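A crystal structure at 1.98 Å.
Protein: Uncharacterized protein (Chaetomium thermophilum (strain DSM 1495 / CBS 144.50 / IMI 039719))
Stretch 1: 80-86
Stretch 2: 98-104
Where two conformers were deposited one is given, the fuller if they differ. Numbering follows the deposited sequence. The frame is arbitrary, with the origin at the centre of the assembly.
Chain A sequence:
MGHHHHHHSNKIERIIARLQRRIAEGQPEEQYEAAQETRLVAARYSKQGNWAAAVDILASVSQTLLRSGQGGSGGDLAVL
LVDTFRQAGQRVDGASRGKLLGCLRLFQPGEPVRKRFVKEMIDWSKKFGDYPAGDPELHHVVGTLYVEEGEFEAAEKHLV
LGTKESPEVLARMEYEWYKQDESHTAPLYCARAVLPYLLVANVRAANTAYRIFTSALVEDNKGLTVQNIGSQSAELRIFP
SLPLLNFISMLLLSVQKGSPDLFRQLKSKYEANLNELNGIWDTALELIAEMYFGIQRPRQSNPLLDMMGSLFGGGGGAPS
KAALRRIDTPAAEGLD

Stretch 1, residues 80-86: LLVDTFR
Stretch 2 98-104: GKLLGCL

Both stretches are helical throughout and belong to one chain. Their axes run nearly antiparallel, at 166°, and come no closer than 11.2 Å. In register, Val82 lies across from Leu100, with their CA atoms 7.9 Å apart. Phi and psi stay near -60° and -40°. Backbone hydrogen bonds follow the i to i+4 pattern, as from Phe85 N to Leu81 O (3.0 Å) and from Cys103 N to Lys99 O (3.1 Å).

At this axis spacing, side chains must bridge the gap. No hydrogen bond crosses it; packing is mainly apolar, and 240 Å² is buried in total. Leu100 is the main bump. Its CA-to-CB bond points sideways, but the m,t rotamer (chi1 -65°, chi2 171°) brings its end nearer the other helix. It fits into a hollow lined by Leu81, Val82 and Phe85. Leu100 CD2 lies 3.8 Å from Leu81 CD2 and 3.7 Å from Val82 CG2. Leu100 CG lies 3.8 Å from Phe85 CE2, at the ring edge.

The CA-to-CB bond of Leu81, a t,p rotamer (171°, 62°), points toward the second helix. Leu81 CD2 reaches between Lys99, Leu100 and Cys103, with Lys99 CB at 4.5 Å and Cys103 SG at 4.1 Å. Cys103 is m. Val82 is t, and its CA-to-CB bond points sideways. The CA-to-CB bond of Phe85 points toward the partner, with chi1 -79° and chi2 -31°. The ring edge also meets the aliphatic part of Lys99, with Phe85 CZ 4.4 Å from Lys99 CD. Lys99 is m,t,t,p; it starts toward the first helix, but its end leads away.

Leu80 (t,p), Asp83, Thr84 and Arg86 do not touch the second stretch. Thr84, an m rotamer, donates from Thr84 OG1 to Leu80 O at 2.8 Å. Arg86 NH1 forms a salt bridge with Asp83 OD1 at 2.7 Å, its hydrogen bond weak at 123°.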

# COMPACT_ATOMS: atom_id res chain seq x y z
N LEU A 80 21.75 2.54 9.01
CA LEU A 80 22.39 2.15 10.27
C LEU A 80 21.47 2.47 11.45
O LEU A 80 21.43 1.75 12.44
CB LEU A 80 23.73 2.89 10.43
CG LEU A 80 24.66 2.49 11.58
CD1 LEU A 80 24.89 0.97 11.59
CD2 LEU A 80 26.00 3.27 11.52
N LEU A 81 20.70 3.55 11.33
CA LEU A 81 19.78 3.95 12.36
C LEU A 81 18.72 2.86 12.57
O LEU A 81 18.39 2.52 13.71
CB LEU A 81 19.11 5.29 11.99
CG LEU A 81 17.92 5.75 12.87
CD1 LEU A 81 18.40 5.97 14.34
CD2 LEU A 81 17.23 7.01 12.29
N VAL A 82 18.18 2.34 11.47
CA VAL A 82 17.20 1.24 11.56
C VAL A 82 17.88 0.04 12.19
O VAL A 82 17.28 -0.61 13.05
CB VAL A 82 16.64 0.80 10.17
CG1 VAL A 82 15.68 -0.40 10.34
CG2 VAL A 82 15.92 1.96 9.49
N ASP A 83 19.10 -0.32 11.78
CA ASP A 83 19.75 -1.49 12.37
C ASP A 83 20.00 -1.28 13.87
O ASP A 83 20.01 -2.23 14.66
CB ASP A 83 21.01 -1.84 11.58
CG ASP A 83 20.70 -2.65 10.33
OD1 ASP A 83 20.17 -3.79 10.43
OD2 ASP A 83 20.98 -2.16 9.23
N THR A 84 20.21 -0.02 14.25
CA THR A 84 20.41 0.33 15.64
C THR A 84 19.13 0.11 16.42
O THR A 84 19.19 -0.41 17.53
CB THR A 84 20.93 1.78 15.78
OG1 THR A 84 22.21 1.88 15.11
CG2 THR A 84 21.11 2.18 17.25
N PHE A 85 17.97 0.48 15.85
CA PHE A 85 16.66 0.24 16.50
C PHE A 85 16.47 -1.27 16.72
O PHE A 85 16.01 -1.71 17.77
CB PHE A 85 15.50 0.79 15.66
CG PHE A 85 15.28 2.31 15.77
CD1 PHE A 85 15.55 3.01 16.94
CD2 PHE A 85 14.73 3.01 14.71
CE1 PHE A 85 15.31 4.41 17.04
CE2 PHE A 85 14.49 4.41 14.80
CZ PHE A 85 14.78 5.09 15.97
N ARG A 86 16.78 -2.06 15.70
CA ARG A 86 16.75 -3.52 15.84
C ARG A 86 17.59 -4.07 16.97
O ARG A 86 17.10 -4.88 17.76
CB ARG A 86 17.28 -4.16 14.58
CG ARG A 86 16.41 -4.04 13.45
CD ARG A 86 16.91 -4.99 12.39
NE ARG A 86 16.04 -4.93 11.24
CZ ARG A 86 16.33 -4.29 10.12
NH1 ARG A 86 17.51 -3.66 9.98
NH2 ARG A 86 15.45 -4.31 9.14
N GLY A 98 8.99 8.94 14.18
CA GLY A 98 9.25 10.32 13.79
C GLY A 98 10.67 10.53 13.25
O GLY A 98 10.89 11.27 12.28
N LYS A 99 11.65 9.89 13.88
CA LYS A 99 13.04 9.99 13.39
C LYS A 99 13.18 9.38 12.01
O LYS A 99 13.90 9.92 11.15
CB LYS A 99 14.01 9.34 14.38
CG LYS A 99 14.17 10.12 15.66
CD LYS A 99 15.15 9.45 16.62
CE LYS A 99 15.19 10.15 18.00
NZ LYS A 99 13.95 9.93 18.80
N LEU A 100 12.52 8.24 11.78
CA LEU A 100 12.62 7.55 10.48
C LEU A 100 11.93 8.37 9.38
O LEU A 100 12.48 8.49 8.26
CB LEU A 100 12.08 6.11 10.55
CG LEU A 100 12.92 5.19 11.47
CD1 LEU A 100 12.22 3.84 11.67
CD2 LEU A 100 14.33 4.94 10.89
N LEU A 101 10.78 8.97 9.70
CA LEU A 101 10.09 9.86 8.73
C LEU A 101 10.90 11.12 8.45
O LEU A 101 10.90 11.62 7.33
CB LEU A 101 8.66 10.24 9.22
CG LEU A 101 7.69 9.06 9.28
CD1 LEU A 101 6.43 9.51 10.00
CD2 LEU A 101 7.34 8.53 7.85
N GLY A 102 11.59 11.63 9.47
CA GLY A 102 12.47 12.78 9.27
C GLY A 102 13.57 12.45 8.25
O GLY A 102 13.91 13.31 7.40
N CYS A 103 14.14 11.26 8.33
CA CYS A 103 15.15 10.83 7.33
C CYS A 103 14.52 10.63 5.94
O CYS A 103 15.03 11.14 4.92
CB CYS A 103 15.87 9.54 7.76
SG CYS A 103 16.89 9.73 9.26
N LEU A 104 13.41 9.89 5.92
CA LEU A 104 12.71 9.53 4.68
C LEU A 104 12.44 10.73 3.78
O LEU A 104 12.70 10.69 2.56
CB LEU A 104 11.36 8.87 5.01
CG LEU A 104 10.53 8.36 3.80
CD1 LEU A 104 11.32 7.30 3.04
CD2 LEU A 104 9.14 7.77 4.23